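Local coordinates for protein fucose-specific lectin (Aleuria aurantia, PDB 6GKE) that binds L-fucose as a six-bladed beta-propeller lectin, with strongest preference for the alpha-1,6-linked core fucose of glycoproteins, at residues A[10-15]-A[267-272]; A[43-48]-A[302-307]; A[62-67]-A[115-120]; A[2-7]-A[279-284]. The protein carries 1 engineered substitution. All coordinates share one frame; numbering follows the deposited sequence. Where two conformers were deposited one is given.

Contact 1: A[10-15]-A[267-272]; sequences IAAISW and AANSSG. With GOL (glycerol), chain J.
Ser14 OG is gripped by several groups: across the contact it lies 2.7 Å from Ser271 OG, a hydrogen bond in which either hydroxyl could be the donor, while on its own side Arg21 NE bonds to it and Gln22 O adds a weak third partner. The hydroxyl stands anti to the backbone N (chi1 -176°), which carries it into the gap between the two strands. One step along, the Asn269 carboxamide leans across the same gap. Its ND2 reaches Ile13 O at 3.1 Å, but the N-H...O angle of 121° makes this a weak bond; Gln23 OE1 is the stronger partner of that NH2, and OD1 is weakly bonded to Ser277 N.

Strands 10-15 and 267-271 are the first strands of the first and last blades of the propeller, and they run almost parallel, their axes 5.3 Å apart at closest and 6° from alignment. Their backbones pair within their own blades (Ala11 with Tyr26, Ala267 with Phe279), and it is side chains, water and solvent molecules that bridge the seam. A water donates to Ser270 O at 2.7 Å and weakly to Ser14 O. A glycerol, probably from the crystallisation liquor, accepts from Ala12 N through O2 (2.9 Å) and from Ala268 N through O3 (2.9 Å); Ala65 N of the second blade also bonds to it. At the N-terminal end the packing turns apolar: Ile10 CG2 meets Ala267 CB at 3.8 Å. Trp15 points away from 267-272, and its side chain comes close to Arg24 and to a bound fucose.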
loop_
_atom_site.group_PDB
_atom_site.type_symbol
_atom_site.label_atom_id
_atom_site.label_comp_id
_atom_site.label_asym_id
_atom_site.label_seq_id
_atom_site.Cartn_x
_atom_site.Cartn_y
_atom_site.Cartn_z
ATOM N N ILE A 10 8.446 10.582 -1.038
ATOM C CA ILE A 10 8.573 11.179 -2.356
ATOM C C ILE A 10 9.564 12.335 -2.244
ATOM O O ILE A 10 9.599 13.028 -1.237
ATOM C CB ILE A 10 7.213 11.676 -2.891
ATOM C CG1 ILE A 10 6.127 10.604 -2.792
ATOM C CG2 ILE A 10 7.345 12.196 -4.314
ATOM C CD1 ILE A 10 4.731 11.119 -3.059
ATOM N N ALA A 11 10.357 12.566 -3.290
ATOM C CA ALA A 11 11.186 13.771 -3.387
ATOM C C ALA A 11 11.087 14.303 -4.812
ATOM O O ALA A 11 10.932 13.531 -5.743
ATOM C CB ALA A 11 12.621 13.487 -3.009
ATOM N N ALA A 12 11.182 15.623 -4.967
ATOM C CA ALA A 12 10.985 16.227 -6.275
ATOM C C ALA A 12 11.870 17.460 -6.443
ATOM O O ALA A 12 12.112 18.199 -5.493
ATOM C CB ALA A 12 9.536 16.592 -6.462
ATOM N N ILE A 13 12.283 17.684 -7.694
ATOM C CA ILE A 13 13.113 18.820 -8.089
ATOM C C ILE A 13 12.595 19.362 -9.426
ATOM O O ILE A 13 11.899 18.675 -10.175
ATOM C CB ILE A 13 14.604 18.434 -8.192
ATOM C CG1 ILE A 13 14.808 17.280 -9.179
ATOM C CG2 ILE A 13 15.186 18.138 -6.816
ATOM C CD1 ILE A 13 16.248 16.929 -9.477
ATOM N N SER A 14 12.988 20.599 -9.722
ATOM C CA SER A 14 12.581 21.279 -10.938
ATOM C C SER A 14 13.642 22.321 -11.285
ATOM O O SER A 14 14.222 22.925 -10.377
ATOM C CB SER A 14 11.222 21.926 -10.745
ATOM O OG SER A 14 10.725 22.539 -11.926
ATOM N N TRP A 15 13.861 22.548 -12.580
ATOM C CA TRP A 15 14.723 23.633 -13.011
ATOM C C TRP A 15 14.238 24.183 -14.350
ATOM O O TRP A 15 13.652 23.478 -15.162
ATOM C CB TRP A 15 16.203 23.226 -13.061
ATOM C CG TRP A 15 16.566 22.161 -14.050
ATOM C CD1 TRP A 15 17.077 22.335 -15.303
ATOM C CD2 TRP A 15 16.516 20.739 -13.839
ATOM N NE1 TRP A 15 17.327 21.125 -15.889
ATOM C CE2 TRP A 15 16.994 20.126 -15.017
ATOM C CE3 TRP A 15 16.093 19.920 -12.784
ATOM C CZ2 TRP A 15 17.063 18.742 -15.166
ATOM C CZ3 TRP A 15 16.160 18.551 -12.931
ATOM C CH2 TRP A 15 16.645 17.971 -14.106
ATOM N N ALA A 267 5.504 15.813 -1.648
ATOM C CA ALA A 267 6.742 16.509 -1.958
ATOM C C ALA A 267 6.399 17.677 -2.876
ATOM O O ALA A 267 5.413 17.608 -3.603
ATOM C CB ALA A 267 7.738 15.585 -2.623
ATOM N N ALA A 268 7.210 18.733 -2.845
ATOM C CA ALA A 268 6.971 19.879 -3.706
ATOM C C ALA A 268 8.244 20.228 -4.468
ATOM O O ALA A 268 9.353 20.051 -3.968
ATOM C CB ALA A 268 6.486 21.065 -2.906
ATOM N N ASN A 269 8.058 20.774 -5.670
ATOM C CA ASN A 269 9.139 21.415 -6.384
ATOM C C ASN A 269 8.657 22.773 -6.896
ATOM O O ASN A 269 7.468 23.087 -6.869
ATOM C CB ASN A 269 9.719 20.524 -7.491
ATOM C CG ASN A 269 8.783 20.297 -8.661
ATOM O OD1 ASN A 269 7.906 21.115 -8.929
ATOM N ND2 ASN A 269 8.979 19.216 -9.398
ATOM N N SER A 270 9.621 23.575 -7.338
ATOM C CA SER A 270 9.330 24.848 -7.947
ATOM C C SER A 270 10.539 25.290 -8.766
ATOM O O SER A 270 11.676 24.956 -8.458
ATOM C CB SER A 270 8.921 25.908 -6.933
ATOM O OG SER A 270 9.995 26.276 -6.076
ATOM N N SER A 271 10.261 26.099 -9.786
ATOM C CA SER A 271 11.287 26.791 -10.533
ATOM C C SER A 271 10.614 27.900 -11.342
ATOM O O SER A 271 9.385 27.978 -11.414
ATOM C CB SER A 271 12.116 25.856 -11.403
ATOM O OG SER A 271 11.319 25.121 -12.318
ATOM N N GLY A 272 11.425 28.768 -11.940
ATOM C CA GLY A 272 10.883 29.887 -12.678
ATOM C C GLY A 272 10.206 30.895 -11.762
ATOM O O GLY A 272 10.644 31.114 -10.637
HETATM C C1 GOL J . 12.931 17.986 -2.181
HETATM O O1 GOL J . 13.294 17.037 -1.159
HETATM C C2 GOL J . 11.418 17.936 -2.362
HETATM O O2 GOL J . 11.063 16.577 -2.258
HETATM C C3 GOL J . 10.821 18.707 -1.177
HETATM O O3 GOL J . 9.414 18.504 -0.999
HETATM O O HOH W 1 14.332 25.370 -8.149
#

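Contact 2: A[43-48]-A[302-307]; sequences NPWTGG and AVVPTG
Trp45 CG stands anti to the carbonyl carbon (chi1 -76°), and Val304 has CG1 anti to the backbone N (chi1 -176°), which leaves its CG2 beside that N and over the indole. The methyl lies 3.7 Å from the centroid of the five-membered ring and 13° off the ring normal, a CH-pi contact over the face. Beside it, Pro305 CD packs on Trp45 CB at 3.4 Å. Two waters lie in the indole plane, at its edge: one accepts from NE1 at 2.8 Å, the other accepts from Trp45 N at 3.2 Å and donates to Val303 O.

The loop that follows strand 297-300, at the end of the last propeller blade, is thus laid against the start of the outer strand 46-56 of the first; Ala37 and Val25 of the first blade also touch Val304.

Further on the contact is backbone against backbone. Gly48 CA approaches Pro305 O at 3.4 Å, its C-H nearly straight on the oxygen, which is buried and has no polar partner in the model. Such closeness depends on Gly48 having no CB, since Pro305 O occupies that side. A third water links Gly47 O and Gly307 N, 2.9 Å from each.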
loop_
_atom_site.group_PDB
_atom_site.type_symbol
_atom_site.label_atom_id
_atom_site.label_comp_id
_atom_site.label_asym_id
_atom_site.label_seq_id
_atom_site.Cartn_x
_atom_site.Cartn_y
_atom_site.Cartn_z
ATOM N N ASN A 43 5.050 18.105 -21.788
ATOM C CA ASN A 43 5.077 16.805 -22.462
ATOM C C ASN A 43 4.730 15.719 -21.450
ATOM O O ASN A 43 4.902 15.908 -20.249
ATOM C CB ASN A 43 6.436 16.523 -23.102
ATOM C CG ASN A 43 6.754 17.472 -24.235
ATOM O OD1 ASN A 43 6.010 17.547 -25.207
ATOM N ND2 ASN A 43 7.847 18.208 -24.114
ATOM N N PRO A 44 4.229 14.541 -21.881
ATOM C CA PRO A 44 3.937 13.471 -20.931
ATOM C C PRO A 44 5.155 13.094 -20.075
ATOM O O PRO A 44 6.292 13.115 -20.549
ATOM C CB PRO A 44 3.515 12.299 -21.826
ATOM C CG PRO A 44 2.993 12.969 -23.077
ATOM C CD PRO A 44 3.887 14.176 -23.266
ATOM N N TRP A 45 4.888 12.756 -18.813
ATOM C CA TRP A 45 5.897 12.186 -17.936
ATOM C C TRP A 45 6.509 10.938 -18.587
ATOM O O TRP A 45 5.805 10.148 -19.222
ATOM C CB TRP A 45 5.292 11.824 -16.576
ATOM C CG TRP A 45 5.036 12.978 -15.659
ATOM C CD1 TRP A 45 3.870 13.669 -15.497
ATOM C CD2 TRP A 45 5.971 13.547 -14.731
ATOM N NE1 TRP A 45 4.023 14.639 -14.546
ATOM C CE2 TRP A 45 5.301 14.593 -14.061
ATOM C CE3 TRP A 45 7.301 13.270 -14.398
ATOM C CZ2 TRP A 45 5.930 15.375 -13.092
ATOM C CZ3 TRP A 45 7.917 14.036 -13.433
ATOM C CH2 TRP A 45 7.239 15.075 -12.793
ATOM N N THR A 46 7.814 10.759 -18.377
ATOM C CA THR A 46 8.534 9.556 -18.743
ATOM C C THR A 46 9.102 8.894 -17.482
ATOM O O THR A 46 9.075 9.461 -16.386
ATOM C CB THR A 46 9.651 9.872 -19.746
ATOM O OG1 THR A 46 10.558 10.814 -19.170
ATOM C CG2 THR A 46 9.120 10.432 -21.046
ATOM N N GLY A 47 9.625 7.680 -17.654
ATOM C CA GLY A 47 10.364 6.998 -16.612
ATOM C C GLY A 47 9.460 6.260 -15.638
ATOM O O GLY A 47 8.388 5.764 -15.995
ATOM N N GLY A 48 9.941 6.141 -14.399
ATOM C CA GLY A 48 9.226 5.446 -13.331
ATOM C C GLY A 48 9.261 3.925 -13.415
ATOM O O GLY A 48 8.625 3.272 -12.589
ATOM N N ALA A 302 -1.306 15.639 -14.752
ATOM C CA ALA A 302 -1.111 14.330 -15.369
ATOM C C ALA A 302 -0.517 13.352 -14.349
ATOM O O ALA A 302 0.292 13.730 -13.506
ATOM C CB ALA A 302 -0.219 14.459 -16.579
ATOM N N VAL A 303 -0.912 12.079 -14.456
ATOM C CA VAL A 303 -0.429 11.028 -13.570
ATOM C C VAL A 303 1.006 10.675 -13.973
ATOM O O VAL A 303 1.327 10.576 -15.159
ATOM C CB VAL A 303 -1.346 9.790 -13.605
ATOM C CG1 VAL A 303 -0.803 8.652 -12.754
ATOM C CG2 VAL A 303 -2.766 10.134 -13.185
ATOM N N VAL A 304 1.855 10.476 -12.968
ATOM C CA VAL A 304 3.242 10.114 -13.187
ATOM C C VAL A 304 3.334 8.594 -13.250
ATOM O O VAL A 304 2.869 7.922 -12.333
ATOM C CB VAL A 304 4.142 10.648 -12.061
ATOM C CG1 VAL A 304 5.608 10.346 -12.332
ATOM C CG2 VAL A 304 3.937 12.133 -11.814
ATOM N N PRO A 305 3.971 7.999 -14.283
ATOM C CA PRO A 305 4.089 6.544 -14.359
ATOM C C PRO A 305 5.021 5.994 -13.271
ATOM O O PRO A 305 6.065 6.589 -12.974
ATOM C CB PRO A 305 4.668 6.300 -15.757
ATOM C CG PRO A 305 5.444 7.561 -16.045
ATOM C CD PRO A 305 4.621 8.670 -15.421
ATOM N N THR A 306 4.624 4.850 -12.701
ATOM C CA THR A 306 5.372 4.200 -11.625
ATOM C C THR A 306 5.434 2.683 -11.845
ATOM O O THR A 306 5.433 1.908 -10.889
ATOM C CB THR A 306 4.765 4.517 -10.254
ATOM O OG1 THR A 306 3.390 4.125 -10.221
ATOM C CG2 THR A 306 4.849 5.983 -9.894
ATOM N N GLY A 307 5.512 2.261 -13.109
ATOM C CA GLY A 307 5.735 0.869 -13.453
ATOM C C GLY A 307 4.455 0.053 -13.450
ATOM O O GLY A 307 3.424 0.458 -12.915
HETATM O O HOH W 2 1.555 15.848 -13.823
HETATM O O HOH W 3 2.011 11.823 -17.723
HETATM O O HOH W 4 6.674 3.503 -15.475
#

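Contact 3: A[62-67]-A[115-120]; sequences PLAAVT and LAALQW
Pro62 and Leu115 meet obliquely, CG to CG at 3.7 Å, and begin the apolar packing; the leucine CG is anti to its carbonyl carbon (chi1 -67°), and its CD1 also leans on the proline ring. Next along, the methyls Ala64 CB and Ala117 CB face each other at 4.0 Å. Val66 then points at the other strand, with CG1 anti to the carbonyl carbon (chi1 -64°): this methyl touches Ala117 CB at 3.8 Å and rests on the backbone carbonyl carbons of Ala117 and Leu118. Beyond it Val66 CB lies 3.9 Å from Gln119 CB, where the two side chains cross at about a right angle.

Strands 64-70 and 116-120 open the second and third blades of the propeller. Over the short segments here their axes come within 5.7 Å and differ in direction by 9°, yet each bonds through its backbone to the next strand of its own blade, Val66 to Arg77 and Leu118 to Arg131. The blades therefore meet through alanine and valine methyls flanked by Pro62 and Leu115 at one end and the aliphatic part of Gln119 at the other.

One water bridges the segments near the Pro62 and Leu115 end, accepting from Leu63 N at 3.0 Å and from Leu115 N at 3.1 Å. Gln119 OE1 and Thr67 OG1 have their partners in their own blades, the first Gly122 N and weakly Asn129 N, the second Gln75 O. Trp120, directed away from 62-67, touches a bound fucose, and the side chains of Val66 and Leu118 lie close to Arg77 and Arg131, which bind fucose at different sites.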
loop_
_atom_site.group_PDB
_atom_site.type_symbol
_atom_site.label_atom_id
_atom_site.label_comp_id
_atom_site.label_asym_id
_atom_site.label_seq_id
_atom_site.Cartn_x
_atom_site.Cartn_y
_atom_site.Cartn_z
ATOM N N PRO A 62 12.954 7.410 4.239
ATOM C CA PRO A 62 12.682 8.797 3.886
ATOM C C PRO A 62 13.523 9.185 2.660
ATOM O O PRO A 62 14.517 8.517 2.339
ATOM C CB PRO A 62 13.083 9.557 5.152
ATOM C CG PRO A 62 14.202 8.717 5.723
ATOM C CD PRO A 62 13.764 7.290 5.467
ATOM N N LEU A 63 13.102 10.253 1.977
ATOM C CA LEU A 63 13.771 10.754 0.776
ATOM C C LEU A 63 13.786 12.283 0.810
ATOM O O LEU A 63 12.860 12.922 1.312
ATOM C CB LEU A 63 13.043 10.317 -0.497
ATOM C CG LEU A 63 13.012 8.821 -0.797
ATOM C CD1 LEU A 63 12.112 8.548 -1.995
ATOM C CD2 LEU A 63 14.407 8.262 -1.042
ATOM N N ALA A 64 14.827 12.853 0.201
ATOM C CA ALA A 64 14.896 14.277 -0.096
ATOM C C ALA A 64 15.803 14.441 -1.315
ATOM O O ALA A 64 16.594 13.552 -1.610
ATOM C CB ALA A 64 15.408 15.066 1.093
ATOM N N ALA A 65 15.698 15.568 -2.013
ATOM C CA ALA A 65 16.529 15.774 -3.193
ATOM C C ALA A 65 16.751 17.262 -3.444
ATOM O O ALA A 65 15.874 18.082 -3.153
ATOM C CB ALA A 65 15.906 15.127 -4.404
ATOM N N VAL A 66 17.915 17.572 -4.028
ATOM C CA VAL A 66 18.264 18.928 -4.474
ATOM C C VAL A 66 18.956 18.848 -5.835
ATOM O O VAL A 66 19.459 17.796 -6.232
ATOM C CB VAL A 66 19.168 19.660 -3.466
ATOM C CG1 VAL A 66 18.463 19.888 -2.140
ATOM C CG2 VAL A 66 20.495 18.942 -3.252
ATOM N N THR A 67 19.016 19.994 -6.517
ATOM C CA THR A 67 19.652 20.079 -7.821
ATOM C C THR A 67 20.241 21.474 -8.030
ATOM O O THR A 67 19.772 22.456 -7.464
ATOM C CB THR A 67 18.654 19.722 -8.930
ATOM O OG1 THR A 67 19.307 19.624 -10.197
ATOM C CG2 THR A 67 17.531 20.729 -9.060
ATOM N N LEU A 115 13.288 13.186 6.055
ATOM C CA LEU A 115 14.449 13.928 5.584
ATOM C C LEU A 115 13.979 15.151 4.808
ATOM O O LEU A 115 12.994 15.084 4.063
ATOM C CB LEU A 115 15.319 13.079 4.651
ATOM C CG LEU A 115 16.036 11.887 5.276
ATOM C CD1 LEU A 115 16.758 11.093 4.200
ATOM C CD2 LEU A 115 17.009 12.319 6.363
ATOM N N ALA A 116 14.746 16.235 4.927
ATOM C CA ALA A 116 14.584 17.376 4.050
ATOM C C ALA A 116 15.972 17.849 3.638
ATOM O O ALA A 116 16.956 17.592 4.327
ATOM C CB ALA A 116 13.817 18.484 4.728
ATOM N N ALA A 117 16.042 18.555 2.512
ATOM C CA ALA A 117 17.300 19.098 2.067
ATOM C C ALA A 117 17.052 20.408 1.331
ATOM O O ALA A 117 15.994 20.617 0.742
ATOM C CB ALA A 117 18.048 18.118 1.188
ATOM N N LEU A 118 18.071 21.267 1.364
ATOM C CA LEU A 118 18.078 22.489 0.581
ATOM C C LEU A 118 19.479 22.700 0.007
ATOM O O LEU A 118 20.454 22.077 0.432
ATOM C CB LEU A 118 17.611 23.686 1.423
ATOM C CG LEU A 118 18.430 24.032 2.670
ATOM C CD1 LEU A 118 19.757 24.707 2.341
ATOM C CD2 LEU A 118 17.615 24.930 3.595
ATOM N N GLN A 119 19.560 23.605 -0.966
ATOM C CA GLN A 119 20.814 23.953 -1.587
ATOM C C GLN A 119 20.742 25.414 -2.022
ATOM O O GLN A 119 19.694 25.876 -2.460
ATOM C CB GLN A 119 21.087 23.036 -2.782
ATOM C CG GLN A 119 22.462 23.196 -3.418
ATOM C CD GLN A 119 22.668 24.373 -4.344
ATOM O OE1 GLN A 119 23.786 24.873 -4.462
ATOM N NE2 GLN A 119 21.619 24.806 -5.036
ATOM N N TRP A 120 21.876 26.111 -1.939
ATOM C CA TRP A 120 21.992 27.415 -2.594
ATOM C C TRP A 120 23.420 27.612 -3.094
ATOM O O TRP A 120 24.378 27.099 -2.525
ATOM C CB TRP A 120 21.596 28.584 -1.673
ATOM C CG TRP A 120 22.734 29.060 -0.825
ATOM C CD1 TRP A 120 23.653 30.011 -1.160
ATOM C CD2 TRP A 120 23.145 28.540 0.451
ATOM N NE1 TRP A 120 24.598 30.130 -0.180
ATOM C CE2 TRP A 120 24.309 29.247 0.826
ATOM C CE3 TRP A 120 22.635 27.570 1.324
ATOM C CZ2 TRP A 120 24.969 29.010 2.029
ATOM C CZ3 TRP A 120 23.292 27.338 2.514
ATOM C CH2 TRP A 120 24.442 28.048 2.856
HETATM O O HOH W 5 11.501 12.128 3.760
#

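Contact 4: A[2-7]-A[279-284]; sequences TEFLYT and FFQASG. With EDO (1,2-ethanediol), chain I; EDO (1,2-ethanediol), chain B.
One face of the Phe4 ring receives the Gln281 amide nitrogen: NE2 sits 3.0 Å above the ring plane, over its centre, with the amide and ring planes 56° apart. Phe27 meets the same ring edge-to-face. The Tyr6 ring has Thr7 CG2 3.5 Å above one face, and it stacks on Tyr6 of the second subunit, while Gln281 OE1 approaches it obliquely. This N-terminal segment is laid over the end of strand 275-282 in the last propeller blade, and it belongs to the dimer interface, which is built from N- and C-terminal peptides.

Gln281 is the anchor between the two parts. Its CG is anti to the backbone N (chi1 -179°) and the chain beyond is extended, so the amide reaches the passing backbone and is clamped at both ends. NE2 donates to Leu5 O at 2.9 Å; that oxygen lies in the amide plane, whereas the donor stands 46° out of the carbonyl plane of Leu5. OE1 accepts from Thr7 N at 2.8 Å, in the carbonyl plane and on a lone pair. These two bonds fix the rotation of the amide and hold NE2 over the phenyl ring.

Two ethanediol molecules, probably from the crystallisation liquor, flank Tyr6: O2 of one accepts from Tyr6 N at 2.8 Å, and O1 of the other donates to Tyr6 O, also at 2.8 Å. Thr7 OG1 donates to Tyr6 O as well. Thr2 makes an ST turn, its OG1 bonded to Val285 O and accepting from Phe4 N at 3.1 Å.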
loop_
_atom_site.group_PDB
_atom_site.type_symbol
_atom_site.label_atom_id
_atom_site.label_comp_id
_atom_site.label_asym_id
_atom_site.label_seq_id
_atom_site.Cartn_x
_atom_site.Cartn_y
_atom_site.Cartn_z
ATOM N N THR A 2 0.542 -0.898 -9.727
ATOM C CA THR A 2 1.818 -0.329 -10.127
ATOM C C THR A 2 2.915 -0.868 -9.210
ATOM O O THR A 2 2.648 -1.647 -8.293
ATOM C CB THR A 2 1.806 1.205 -10.089
ATOM O OG1 THR A 2 1.958 1.600 -8.724
ATOM C CG2 THR A 2 0.557 1.808 -10.695
ATOM N N GLU A 3 4.140 -0.397 -9.456
ATOM C CA GLU A 3 5.277 -0.803 -8.639
ATOM C C GLU A 3 5.631 0.272 -7.602
ATOM O O GLU A 3 6.652 0.169 -6.943
ATOM C CB GLU A 3 6.427 -1.188 -9.565
ATOM C CG GLU A 3 6.053 -2.356 -10.456
ATOM C CD GLU A 3 7.094 -2.743 -11.487
ATOM O OE1 GLU A 3 7.725 -1.833 -12.069
ATOM O OE2 GLU A 3 7.272 -3.958 -11.698
ATOM N N PHE A 4 4.756 1.269 -7.424
ATOM C CA PHE A 4 4.941 2.320 -6.415
ATOM C C PHE A 4 4.646 1.739 -5.029
ATOM O O PHE A 4 3.529 1.308 -4.768
ATOM C CB PHE A 4 3.991 3.470 -6.747
ATOM C CG PHE A 4 4.144 4.787 -6.021
ATOM C CD1 PHE A 4 5.217 5.099 -5.192
ATOM C CD2 PHE A 4 3.186 5.765 -6.241
ATOM C CE1 PHE A 4 5.307 6.349 -4.595
ATOM C CE2 PHE A 4 3.274 7.007 -5.635
ATOM C CZ PHE A 4 4.342 7.304 -4.825
ATOM N N LEU A 5 5.641 1.750 -4.138
ATOM C CA LEU A 5 5.447 1.240 -2.793
ATOM C C LEU A 5 4.441 2.125 -2.050
ATOM O O LEU A 5 4.609 3.341 -1.952
ATOM C CB LEU A 5 6.800 1.224 -2.082
ATOM C CG LEU A 5 6.797 0.775 -0.624
ATOM C CD1 LEU A 5 6.498 -0.712 -0.510
ATOM C CD2 LEU A 5 8.139 1.120 0.011
ATOM N N TYR A 6 3.415 1.501 -1.473
ATOM C CA TYR A 6 2.418 2.242 -0.706
ATOM C C TYR A 6 3.079 2.781 0.564
ATOM O O TYR A 6 3.693 2.017 1.304
ATOM C CB TYR A 6 1.216 1.362 -0.364
ATOM C CG TYR A 6 0.231 1.991 0.585
ATOM C CD1 TYR A 6 -0.367 3.207 0.301
ATOM C CD2 TYR A 6 -0.100 1.364 1.773
ATOM C CE1 TYR A 6 -1.280 3.782 1.169
ATOM C CE2 TYR A 6 -1.021 1.918 2.644
ATOM C CZ TYR A 6 -1.603 3.135 2.347
ATOM O OH TYR A 6 -2.511 3.662 3.221
ATOM N N THR A 7 2.918 4.087 0.785
ATOM C CA THR A 7 3.543 4.879 1.873
ATOM C C THR A 7 5.042 5.088 1.629
ATOM O O THR A 7 5.762 5.523 2.528
ATOM C CB THR A 7 3.235 4.391 3.303
ATOM O OG1 THR A 7 3.957 3.211 3.654
ATOM C CG2 THR A 7 1.755 4.179 3.523
ATOM N N PHE A 279 3.338 16.757 -5.206
ATOM C CA PHE A 279 3.087 15.347 -5.482
ATOM C C PHE A 279 2.420 14.669 -4.286
ATOM O O PHE A 279 2.693 15.017 -3.136
ATOM C CB PHE A 279 4.400 14.636 -5.806
ATOM C CG PHE A 279 5.039 15.174 -7.053
ATOM C CD1 PHE A 279 4.701 14.648 -8.290
ATOM C CD2 PHE A 279 5.914 16.249 -7.007
ATOM C CE1 PHE A 279 5.256 15.161 -9.451
ATOM C CE2 PHE A 279 6.458 16.767 -8.173
ATOM C CZ PHE A 279 6.124 16.226 -9.393
ATOM N N PHE A 280 1.565 13.684 -4.588
ATOM C CA PHE A 280 0.897 12.892 -3.575
ATOM C C PHE A 280 0.658 11.480 -4.118
ATOM O O PHE A 280 0.835 11.209 -5.308
ATOM C CB PHE A 280 -0.398 13.575 -3.111
ATOM C CG PHE A 280 -1.500 13.716 -4.131
ATOM C CD1 PHE A 280 -1.564 14.822 -4.969
ATOM C CD2 PHE A 280 -2.512 12.771 -4.215
ATOM C CE1 PHE A 280 -2.603 14.969 -5.876
ATOM C CE2 PHE A 280 -3.548 12.918 -5.123
ATOM C CZ PHE A 280 -3.593 14.014 -5.950
ATOM N N GLN A 281 0.267 10.580 -3.211
ATOM C CA GLN A 281 0.054 9.177 -3.549
ATOM C C GLN A 281 -1.424 8.834 -3.360
ATOM O O GLN A 281 -1.997 9.075 -2.298
ATOM C CB GLN A 281 0.951 8.278 -2.700
ATOM C CG GLN A 281 0.803 6.796 -3.025
ATOM C CD GLN A 281 1.771 5.950 -2.233
ATOM O OE1 GLN A 281 1.742 5.935 -1.005
ATOM N NE2 GLN A 281 2.660 5.251 -2.927
ATOM N N ALA A 282 -2.006 8.224 -4.399
ATOM C CA ALA A 282 -3.430 7.937 -4.463
ATOM C C ALA A 282 -3.653 6.470 -4.840
ATOM O O ALA A 282 -2.715 5.729 -5.120
ATOM C CB ALA A 282 -4.084 8.848 -5.471
ATOM N N SER A 283 -4.924 6.065 -4.860
ATOM C CA SER A 283 -5.291 4.729 -5.305
ATOM C C SER A 283 -4.694 4.471 -6.691
ATOM O O SER A 283 -4.579 5.374 -7.517
ATOM C CB SER A 283 -6.782 4.544 -5.315
ATOM O OG SER A 283 -7.381 5.386 -6.286
ATOM N N GLY A 284 -4.300 3.218 -6.930
ATOM C CA GLY A 284 -3.668 2.867 -8.194
ATOM C C GLY A 284 -2.709 1.688 -8.071
ATOM O O GLY A 284 -2.906 0.679 -8.741
HETATM C C1 EDO I . 1.109 -1.838 -2.964
HETATM O O1 EDO I . -0.155 -1.329 -3.380
HETATM C C2 EDO I . 2.298 -0.900 -2.755
HETATM O O2 EDO I . 3.124 -1.298 -1.607
HETATM C C1 EDO B . 3.213 -0.986 1.450
HETATM O O1 EDO B . 2.604 -0.271 2.522
HETATM C C2 EDO B . 2.673 -2.348 1.014
HETATM O O2 EDO B . 2.729 -2.527 -0.443
#

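How the contacts relate
Contacts 1, 2 and 4 all join the first sequence repeat to the sixth and so close the propeller ring. Residues 62-67 and 115-120 of contact 3 fall between the paired ends of these three; contact 1 in turn falls between the ends of contact 4, and contact 2 crosses both. Contact 1 has its centre about 10 Å from that of contact 3, and they touch where Ile13 and Ala11 pack on strand 64-70. Neighbouring strands 267-271 and 275-282 link contacts 1 and 4. Contacts 2 and 4, centres about 12 Å apart, meet at Thr306. Each blade is a separate four-stranded sheet, so closure probably depends on side-chain contacts between blades and on the terminal segments.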